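Local atomic coordinates of lipoxygenase (Cyanothece sp., PDB entry 5EK8), a protein that probably oxygenates polyunsaturated fatty acids as an iron-dependent 9R-lipoxygenase, inserting both atoms of molecular oxygen. Residues L221-I234 / S576-S588. Sequence-based numbering, arbitrary orientation.
Sequences LTQIQADYPPNLTI and SQSDEGGELAYNS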
loop_
_atom_site.group_PDB
_atom_site.type_symbol
_atom_site.label_atom_id
_atom_site.label_comp_id
_atom_site.label_asym_id
_atom_site.label_seq_id
_atom_site.Cartn_x
_atom_site.Cartn_y
_atom_site.Cartn_z
ATOM N N LEU A 221 -21.346 -20.201 13.142
ATOM C CA LEU A 221 -20.934 -19.525 11.923
ATOM C C LEU A 221 -22.124 -18.829 11.279
ATOM O O LEU A 221 -21.994 -17.757 10.689
ATOM C CB LEU A 221 -20.305 -20.514 10.951
ATOM C CG LEU A 221 -18.857 -20.185 10.592
ATOM C CD1 LEU A 221 -17.947 -20.317 11.809
ATOM C CD2 LEU A 221 -18.395 -21.071 9.449
ATOM N N THR A 222 -23.290 -19.451 11.412
ATOM C CA THR A 222 -24.536 -18.881 10.913
ATOM C C THR A 222 -24.864 -17.550 11.590
ATOM O O THR A 222 -25.239 -16.576 10.929
ATOM C CB THR A 222 -25.702 -19.850 11.126
ATOM O OG1 THR A 222 -25.373 -21.119 10.548
ATOM C CG2 THR A 222 -26.968 -19.304 10.484
ATOM N N GLN A 223 -24.712 -17.520 12.911
ATOM C CA GLN A 223 -24.986 -16.324 13.699
ATOM C C GLN A 223 -24.005 -15.191 13.384
ATOM O O GLN A 223 -24.407 -14.032 13.232
ATOM C CB GLN A 223 -24.943 -16.661 15.187
ATOM C CG GLN A 223 -25.345 -15.522 16.099
ATOM C CD GLN A 223 -25.321 -15.927 17.558
ATOM O OE1 GLN A 223 -25.418 -17.113 17.886
ATOM N NE2 GLN A 223 -25.175 -14.946 18.445
ATOM N N ILE A 224 -22.721 -15.534 13.288
ATOM C CA ILE A 224 -21.683 -14.564 12.940
ATOM C C ILE A 224 -21.953 -13.976 11.567
ATOM O O ILE A 224 -21.877 -12.760 11.375
ATOM C CB ILE A 224 -20.274 -15.197 12.949
ATOM C CG1 ILE A 224 -19.892 -15.628 14.361
ATOM C CG2 ILE A 224 -19.234 -14.216 12.422
ATOM C CD1 ILE A 224 -18.567 -16.343 14.428
ATOM N N GLN A 225 -22.276 -14.841 10.612
ATOM C CA GLN A 225 -22.543 -14.385 9.257
ATOM C C GLN A 225 -23.763 -13.466 9.216
ATOM O O GLN A 225 -23.722 -12.398 8.607
ATOM C CB GLN A 225 -22.747 -15.568 8.322
ATOM C CG GLN A 225 -22.645 -15.194 6.858
ATOM C CD GLN A 225 -21.215 -14.909 6.430
ATOM O OE1 GLN A 225 -20.427 -15.830 6.180
ATOM N NE2 GLN A 225 -20.870 -13.630 6.344
ATOM N N ALA A 226 -24.839 -13.889 9.877
ATOM C CA ALA A 226 -26.068 -13.103 9.944
ATOM C C ALA A 226 -25.844 -11.724 10.551
ATOM O O ALA A 226 -26.383 -10.730 10.059
ATOM C CB ALA A 226 -27.127 -13.852 10.738
ATOM N N ASP A 227 -25.047 -11.667 11.615
ATOM C CA ASP A 227 -24.856 -10.421 12.355
ATOM C C ASP A 227 -24.057 -9.371 11.575
ATOM O O ASP A 227 -24.110 -8.181 11.900
ATOM C CB ASP A 227 -24.186 -10.702 13.702
ATOM C CG ASP A 227 -25.157 -11.271 14.725
ATOM O OD1 ASP A 227 -26.364 -11.360 14.416
ATOM O OD2 ASP A 227 -24.722 -11.623 15.842
ATOM N N TYR A 228 -23.322 -9.805 10.555
ATOM C CA TYR A 228 -22.683 -8.871 9.628
ATOM C C TYR A 228 -23.533 -8.740 8.371
ATOM O O TYR A 228 -24.300 -9.644 8.049
ATOM C CB TYR A 228 -21.270 -9.327 9.252
ATOM C CG TYR A 228 -20.243 -9.250 10.360
ATOM C CD1 TYR A 228 -19.664 -8.041 10.719
ATOM C CD2 TYR A 228 -19.830 -10.396 11.026
ATOM C CE1 TYR A 228 -18.715 -7.976 11.725
ATOM C CE2 TYR A 228 -18.882 -10.340 12.033
ATOM C CZ TYR A 228 -18.329 -9.129 12.379
ATOM O OH TYR A 228 -17.387 -9.077 13.380
ATOM N N PRO A 229 -23.419 -7.605 7.667
ATOM C CA PRO A 229 -24.108 -7.465 6.378
ATOM C C PRO A 229 -23.658 -8.519 5.371
ATOM O O PRO A 229 -22.564 -9.054 5.508
ATOM C CB PRO A 229 -23.721 -6.052 5.912
ATOM C CG PRO A 229 -22.633 -5.603 6.823
ATOM C CD PRO A 229 -22.817 -6.337 8.106
ATOM N N PRO A 230 -24.498 -8.826 4.374
ATOM C CA PRO A 230 -24.124 -9.825 3.367
ATOM C C PRO A 230 -23.047 -9.311 2.418
ATOM O O PRO A 230 -22.822 -8.104 2.349
ATOM C CB PRO A 230 -25.436 -10.071 2.620
ATOM C CG PRO A 230 -26.181 -8.790 2.758
ATOM C CD PRO A 230 -25.846 -8.280 4.133
ATOM N N ASN A 231 -22.393 -10.221 1.703
ATOM C CA ASN A 231 -21.398 -9.843 0.706
ATOM C C ASN A 231 -21.889 -10.229 -0.674
ATOM O O ASN A 231 -23.028 -10.662 -0.828
ATOM C CB ASN A 231 -20.046 -10.503 0.983
ATOM C CG ASN A 231 -20.010 -11.953 0.546
ATOM O OD1 ASN A 231 -20.944 -12.713 0.799
ATOM N ND2 ASN A 231 -18.931 -12.342 -0.128
ATOM N N LEU A 232 -21.023 -10.090 -1.671
ATOM C CA LEU A 232 -21.419 -10.340 -3.050
ATOM C C LEU A 232 -21.914 -11.773 -3.272
ATOM O O LEU A 232 -22.953 -11.985 -3.902
ATOM C CB LEU A 232 -20.259 -10.042 -3.997
ATOM C CG LEU A 232 -20.532 -10.397 -5.460
ATOM C CD1 LEU A 232 -21.712 -9.603 -5.995
ATOM C CD2 LEU A 232 -19.276 -10.191 -6.321
ATOM N N THR A 233 -21.181 -12.748 -2.742
ATOM C CA THR A 233 -21.511 -14.151 -2.981
ATOM C C THR A 233 -22.810 -14.554 -2.282
ATOM O O THR A 233 -23.619 -15.306 -2.837
ATOM C CB THR A 233 -20.360 -15.095 -2.541
ATOM O OG1 THR A 233 -20.001 -14.838 -1.177
ATOM C CG2 THR A 233 -19.150 -14.880 -3.417
ATOM N N ILE A 234 -23.021 -14.036 -1.076
ATOM C CA ILE A 234 -24.273 -14.278 -0.368
ATOM C C ILE A 234 -25.460 -13.744 -1.169
ATOM O O ILE A 234 -26.431 -14.463 -1.386
ATOM C CB ILE A 234 -24.264 -13.646 1.040
ATOM C CG1 ILE A 234 -23.297 -14.406 1.950
ATOM C CG2 ILE A 234 -25.666 -13.660 1.639
ATOM C CD1 ILE A 234 -23.059 -13.745 3.289
ATOM N N SER A 576 -11.962 -5.896 -3.471
ATOM C CA SER A 576 -12.494 -7.208 -3.820
ATOM C C SER A 576 -12.453 -8.147 -2.624
ATOM O O SER A 576 -12.821 -9.320 -2.728
ATOM C CB SER A 576 -11.715 -7.824 -4.982
ATOM O OG SER A 576 -11.822 -7.035 -6.154
ATOM N N GLN A 577 -12.004 -7.625 -1.488
ATOM C CA GLN A 577 -11.841 -8.444 -0.292
ATOM C C GLN A 577 -13.182 -8.972 0.227
ATOM O O GLN A 577 -13.288 -10.135 0.614
ATOM C CB GLN A 577 -11.115 -7.653 0.801
ATOM C CG GLN A 577 -9.612 -7.554 0.597
ATOM C CD GLN A 577 -8.933 -6.679 1.636
ATOM O OE1 GLN A 577 -9.245 -5.494 1.765
ATOM N NE2 GLN A 577 -7.997 -7.257 2.379
ATOM N N SER A 578 -14.210 -8.132 0.224
ATOM C CA SER A 578 -15.533 -8.587 0.640
ATOM C C SER A 578 -16.112 -9.587 -0.344
ATOM O O SER A 578 -16.696 -10.594 0.056
ATOM C CB SER A 578 -16.492 -7.411 0.796
ATOM O OG SER A 578 -16.733 -7.157 2.165
ATOM N N ASP A 579 -15.937 -9.303 -1.631
ATOM C CA ASP A 579 -16.508 -10.130 -2.686
ATOM C C ASP A 579 -15.955 -11.546 -2.675
ATOM O O ASP A 579 -16.628 -12.488 -3.088
ATOM C CB ASP A 579 -16.260 -9.499 -4.057
ATOM C CG ASP A 579 -16.874 -8.124 -4.184
ATOM O OD1 ASP A 579 -17.656 -7.738 -3.291
ATOM O OD2 ASP A 579 -16.580 -7.430 -5.179
ATOM N N GLU A 580 -14.725 -11.696 -2.201
ATOM C CA GLU A 580 -14.091 -13.003 -2.204
ATOM C C GLU A 580 -14.174 -13.678 -0.843
ATOM O O GLU A 580 -14.335 -14.891 -0.760
ATOM C CB GLU A 580 -12.626 -12.891 -2.638
ATOM C CG GLU A 580 -12.234 -13.909 -3.691
ATOM C CD GLU A 580 -12.897 -13.644 -5.035
ATOM O OE1 GLU A 580 -12.890 -12.476 -5.485
ATOM O OE2 GLU A 580 -13.429 -14.604 -5.638
ATOM N N GLY A 581 -14.072 -12.894 0.225
ATOM C CA GLY A 581 -13.938 -13.470 1.549
ATOM C C GLY A 581 -14.933 -13.013 2.594
ATOM O O GLY A 581 -14.755 -13.300 3.777
ATOM N N GLY A 582 -15.979 -12.312 2.166
ATOM C CA GLY A 582 -17.008 -11.844 3.078
ATOM C C GLY A 582 -17.887 -12.956 3.624
ATOM O O GLY A 582 -18.449 -12.835 4.711
ATOM N N GLU A 583 -18.000 -14.046 2.869
ATOM C CA GLU A 583 -18.823 -15.183 3.271
ATOM C C GLU A 583 -17.973 -16.385 3.684
ATOM O O GLU A 583 -17.279 -16.985 2.862
ATOM C CB GLU A 583 -19.772 -15.578 2.140
ATOM C CG GLU A 583 -20.593 -16.817 2.434
ATOM C CD GLU A 583 -21.476 -17.224 1.270
ATOM O OE1 GLU A 583 -21.086 -16.964 0.108
ATOM O OE2 GLU A 583 -22.564 -17.794 1.520
ATOM N N LEU A 584 -18.061 -16.729 4.965
ATOM C CA LEU A 584 -17.232 -17.758 5.588
ATOM C C LEU A 584 -17.362 -19.132 4.943
ATOM O O LEU A 584 -16.369 -19.848 4.780
ATOM C CB LEU A 584 -17.574 -17.861 7.074
ATOM C CG LEU A 584 -17.412 -16.558 7.858
ATOM C CD1 LEU A 584 -18.322 -16.532 9.080
ATOM C CD2 LEU A 584 -15.959 -16.375 8.266
ATOM N N ALA A 585 -18.582 -19.506 4.575
ATOM C CA ALA A 585 -18.807 -20.820 3.984
ATOM C C ALA A 585 -18.092 -20.961 2.638
ATOM O O ALA A 585 -17.755 -22.065 2.201
ATOM C CB ALA A 585 -20.294 -21.075 3.822
ATOM N N TYR A 586 -17.864 -19.826 1.989
ATOM C CA TYR A 586 -17.348 -19.798 0.628
ATOM C C TYR A 586 -15.832 -19.630 0.591
ATOM O O TYR A 586 -15.159 -20.130 -0.315
ATOM C CB TYR A 586 -18.028 -18.671 -0.149
ATOM C CG TYR A 586 -17.469 -18.424 -1.527
ATOM C CD1 TYR A 586 -17.736 -19.294 -2.576
ATOM C CD2 TYR A 586 -16.681 -17.310 -1.785
ATOM C CE1 TYR A 586 -17.224 -19.064 -3.843
ATOM C CE2 TYR A 586 -16.171 -17.069 -3.047
ATOM C CZ TYR A 586 -16.447 -17.946 -4.074
ATOM O OH TYR A 586 -15.928 -17.709 -5.329
ATOM N N ASN A 587 -15.299 -18.934 1.587
ATOM C CA ASN A 587 -13.879 -18.635 1.601
ATOM C C ASN A 587 -13.338 -18.227 2.964
ATOM O O ASN A 587 -14.066 -17.711 3.808
ATOM C CB ASN A 587 -13.578 -17.532 0.589
ATOM C CG ASN A 587 -12.291 -17.783 -0.169
ATOM O OD1 ASN A 587 -11.481 -18.615 0.237
ATOM N ND2 ASN A 587 -12.096 -17.066 -1.274
ATOM N N SER A 588 -12.051 -18.485 3.170
ATOM C CA SER A 588 -11.346 -18.045 4.366
ATOM C C SER A 588 -9.841 -18.028 4.097
ATOM O O SER A 588 -9.388 -18.429 3.022
ATOM C CB SER A 588 -11.674 -18.945 5.556
ATOM O OG SER A 588 -11.477 -20.306 5.230
#
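With CG anti to the backbone N (chi1 -164°) and a bend at chi2, Gln225 turns its amide onto the backbone of Gly582 and Leu584. OE1 of Gln225 accepts from Leu584 N at 2.8 Å, in the carbonyl plane. NE2 of Gln225 donates to Gly582 O at 3.0 Å. These two bonds fix the amide's rotation. Leu221 CG packs on Leu584 CD1 nearby. Asn231 has chi1 78°, with CG between the backbone N and the carbonyl carbon. Asn231 ND2 donates to Ser578 O at 2.8 Å and to Thr233 OG1. Ser578 O also takes Gly582 N, from the opposite face of its plane. Asn231 is the N-cap of helix 232-239: its OD1 accepts from Ile234 N, which stands above the carbonyl plane. The ND2 bond to Ser578 O ties that helix start to helix 577-581. The side chain of Ser578 lies about 13 Å from the bound iron(II) ion. Without the amide, as with an alanine here, Ile234 N would probably lose its cap and Ser578 O one of its two donors. Thr233 OG1 donates to Glu583 OE1 at 2.7 Å, on the anti side, 30° out of the carboxylate plane. That carboxylate also forms a salt bridge with Arg245. Thr233 CG2 sits over one face of the Tyr586 ring, a CH-pi contact 4.0 Å from its centroid.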